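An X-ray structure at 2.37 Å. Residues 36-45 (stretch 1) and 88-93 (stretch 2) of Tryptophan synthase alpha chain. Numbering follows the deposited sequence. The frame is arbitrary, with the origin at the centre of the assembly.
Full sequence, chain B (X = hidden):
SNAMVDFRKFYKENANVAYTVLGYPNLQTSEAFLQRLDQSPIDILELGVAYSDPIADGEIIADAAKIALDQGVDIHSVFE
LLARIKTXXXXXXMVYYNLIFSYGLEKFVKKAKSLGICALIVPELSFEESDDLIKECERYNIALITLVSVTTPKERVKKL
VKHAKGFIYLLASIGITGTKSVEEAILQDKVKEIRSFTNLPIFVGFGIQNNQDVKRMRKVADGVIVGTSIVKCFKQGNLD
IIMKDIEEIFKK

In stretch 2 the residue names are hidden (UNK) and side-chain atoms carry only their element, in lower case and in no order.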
# COMPACT_ATOMS: atom_id res chain seq x y z
N ARG B 36 -14.40 18.65 -14.93
CA ARG B 36 -15.64 18.97 -14.24
C ARG B 36 -15.42 19.26 -12.76
O ARG B 36 -16.35 19.43 -11.98
CB ARG B 36 -16.70 17.89 -14.51
CG ARG B 36 -17.46 18.06 -15.85
CD ARG B 36 -18.21 16.80 -16.29
NE ARG B 36 -19.43 16.62 -15.51
CZ ARG B 36 -20.42 15.76 -15.80
NH1 ARG B 36 -20.35 14.97 -16.86
NH2 ARG B 36 -21.48 15.71 -15.01
N LEU B 37 -14.17 19.34 -12.36
CA LEU B 37 -13.83 19.46 -10.96
C LEU B 37 -14.38 20.76 -10.36
O LEU B 37 -14.84 20.79 -9.23
CB LEU B 37 -12.32 19.34 -10.78
CG LEU B 37 -11.77 19.07 -9.41
CD1 LEU B 37 -12.42 17.74 -8.85
CD2 LEU B 37 -10.23 18.99 -9.47
N ASP B 38 -14.31 21.83 -11.13
CA ASP B 38 -14.90 23.12 -10.74
C ASP B 38 -16.37 23.04 -10.33
O ASP B 38 -16.78 23.78 -9.47
CB ASP B 38 -14.73 24.16 -11.85
CG ASP B 38 -13.33 24.73 -11.89
OD1 ASP B 38 -12.55 24.45 -10.96
OD2 ASP B 38 -13.01 25.45 -12.85
N GLN B 39 -17.15 22.16 -10.93
CA GLN B 39 -18.55 22.04 -10.52
C GLN B 39 -18.83 20.93 -9.53
O GLN B 39 -20.00 20.70 -9.20
CB GLN B 39 -19.49 21.85 -11.71
CG GLN B 39 -19.34 22.85 -12.83
CD GLN B 39 -18.97 22.12 -14.10
OE1 GLN B 39 -19.81 21.47 -14.74
NE2 GLN B 39 -17.67 22.16 -14.45
N SER B 40 -17.81 20.22 -9.06
CA SER B 40 -18.06 19.18 -8.06
C SER B 40 -17.87 19.79 -6.68
O SER B 40 -17.19 20.80 -6.57
CB SER B 40 -17.09 18.01 -8.24
OG SER B 40 -15.79 18.38 -7.81
N PRO B 41 -18.43 19.18 -5.61
CA PRO B 41 -18.26 19.84 -4.31
C PRO B 41 -16.89 19.55 -3.64
O PRO B 41 -16.66 19.92 -2.48
CB PRO B 41 -19.43 19.27 -3.50
CG PRO B 41 -19.60 17.89 -4.03
CD PRO B 41 -19.09 17.87 -5.47
N ILE B 42 -15.97 18.94 -4.38
CA ILE B 42 -14.61 18.65 -3.90
C ILE B 42 -13.72 19.89 -3.98
O ILE B 42 -13.64 20.54 -5.03
CB ILE B 42 -13.98 17.54 -4.74
CG1 ILE B 42 -14.84 16.27 -4.62
CG2 ILE B 42 -12.52 17.32 -4.37
CD1 ILE B 42 -14.55 15.23 -5.69
N ASP B 43 -13.04 20.20 -2.87
CA ASP B 43 -12.22 21.40 -2.75
C ASP B 43 -10.77 21.09 -3.09
O ASP B 43 -10.07 21.93 -3.68
CB ASP B 43 -12.30 21.95 -1.33
CG ASP B 43 -13.71 22.34 -0.93
OD1 ASP B 43 -14.42 22.96 -1.75
OD2 ASP B 43 -14.10 22.06 0.23
N ILE B 44 -10.30 19.90 -2.71
CA ILE B 44 -8.94 19.49 -2.94
C ILE B 44 -8.97 18.07 -3.45
O ILE B 44 -9.51 17.21 -2.79
CB ILE B 44 -8.15 19.50 -1.62
CG1 ILE B 44 -8.29 20.86 -0.99
CG2 ILE B 44 -6.67 19.07 -1.82
CD1 ILE B 44 -8.05 20.86 0.46
N LEU B 45 -8.36 17.83 -4.61
CA LEU B 45 -8.26 16.49 -5.13
C LEU B 45 -6.88 15.91 -4.98
O LEU B 45 -5.87 16.56 -5.36
CB LEU B 45 -8.63 16.47 -6.60
CG LEU B 45 -8.73 15.09 -7.21
CD1 LEU B 45 -9.93 14.36 -6.61
CD2 LEU B 45 -8.84 15.20 -8.76
N UNK B 88 -9.98 25.29 -10.80
CA UNK B 88 -9.61 26.22 -9.73
C UNK B 88 -9.27 25.48 -8.44
O UNK B 88 -8.70 26.06 -7.51
c UNK B 88 -9.40 30.00 -11.81
n UNK B 88 -10.65 30.68 -12.28
c UNK B 88 -10.72 27.21 -9.46
c UNK B 88 -10.79 28.29 -10.52
c UNK B 88 -9.56 29.21 -10.49
N UNK B 89 -9.62 24.21 -8.37
CA UNK B 89 -9.42 23.43 -7.15
C UNK B 89 -7.96 23.02 -6.95
O UNK B 89 -7.16 23.04 -7.89
c UNK B 89 -12.42 23.13 -6.25
n UNK B 89 -14.62 22.58 -7.13
c UNK B 89 -10.32 22.21 -7.16
c UNK B 89 -11.78 22.54 -7.45
c UNK B 89 -13.78 23.66 -6.59
N UNK B 90 -7.60 22.67 -5.72
CA UNK B 90 -6.24 22.26 -5.40
C UNK B 90 -5.96 20.85 -5.87
O UNK B 90 -6.73 19.91 -5.57
c UNK B 90 -5.97 22.39 -3.90
N UNK B 91 -4.82 20.69 -6.56
CA UNK B 91 -4.33 19.41 -7.01
C UNK B 91 -3.11 18.94 -6.18
O UNK B 91 -2.12 19.67 -6.03
c UNK B 91 -5.20 19.87 -9.38
c UNK B 91 -6.39 18.87 -9.22
c UNK B 91 -4.80 20.00 -10.84
c UNK B 91 -4.01 19.48 -8.50
N UNK B 92 -3.21 17.74 -5.63
CA UNK B 92 -2.21 17.17 -4.76
C UNK B 92 -1.84 15.76 -5.26
O UNK B 92 -2.71 14.90 -5.41
c UNK B 92 -1.84 16.22 -2.42
c UNK B 92 -2.74 17.08 -3.29
c UNK B 92 -2.81 18.48 -2.69
N UNK B 93 -0.56 15.53 -5.56
CA UNK B 93 -0.11 14.18 -5.85
C UNK B 93 -0.10 13.32 -4.61
O UNK B 93 0.29 13.76 -3.53
c UNK B 93 2.26 15.33 -9.92
c UNK B 93 1.29 14.36 -7.93
c UNK B 93 1.28 14.18 -6.46
c UNK B 93 0.36 13.88 -10.11
c UNK B 93 2.25 15.14 -8.52
c UNK B 93 1.33 14.69 -10.70
c UNK B 93 0.35 13.72 -8.73

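Position 88 carries five side-chain atoms, four carbons in an unbranched row ending in a nitrogen. CB of position 88 lies 3.6 Å from OD1 of Asp 38, but the end of the chain leads away from stretch 1, and the polar contact is made by the backbone instead: N of position 88 donates to OD1 of Asp 38 at 2.7 Å, almost straight at 175°. An unbranched four-carbon chain with a terminal nitrogen is lysine, so this is Lys 88, exposed and with its amine taking no part in the contact.

Position 89 has the same inventory, four carbons in a row and a nitrogen, but its CA-to-CB bond points toward stretch 1. The chain passes beside Asp 38 and ends in a nest of backbone carbonyls. It is again lysine, Lys 89. Its NZ donates to O of Leu 37 at 2.8 Å and to O of Ile 42 at 3.1 Å, with weak bonds to O of Asp 38 at 3.4 Å and O of Ser 40 at 3.2 Å. The turn is braced from within as well, since OG of Ser 40 donates to O of Leu 37 at 3.0 Å.

Position 90 has one side-chain carbon, 4.0 Å from CG2 of Ile 44 on the same face of the sheet; a lone CB makes it Ala 90. Its N donates to O of Asp 43 at 3.3 Å, and its O accepts from N of Leu 45 at 2.8 Å.

Position 91 shows four carbons, forked at the second, with one branch end near Leu 37 and Leu 45: this is Leu 91. It shares a sheet face with Leu 45, whose CB is 4.2 Å from CD2 of Leu 91; that same CD2 comes within 3.9 Å of CD2 of Leu 37.

Position 92 has three carbons, one carrying the other two, and one of the two packs against Ile 44; this is Val 92. Its CG2 lies 4.0 Å from CG2 of Ile 44, and its N donates to O of Leu 45 at 2.9 Å.

Position 93 has one carbon followed by a six-carbon ring; its CA-to-CB bond points away and the side chain touches nothing on stretch 1. This is Phe 93, buried.

The contact works in two parts. Parallel strands align Ile 44 with Ala 90 and Leu 45 with Leu 91, the backbone ladder fixing register while aliphatic side chains pack on both faces. Ahead of the strands, Lys 89 gathers carbonyls of the turn around one amine, and Asp 38 holds the backbone of Lys 88. The rule to read here is economy: one amine meets four carbonyls of a loop that also has hydrogen bonds of its own.

Stretch 2 88-93: KKALVF
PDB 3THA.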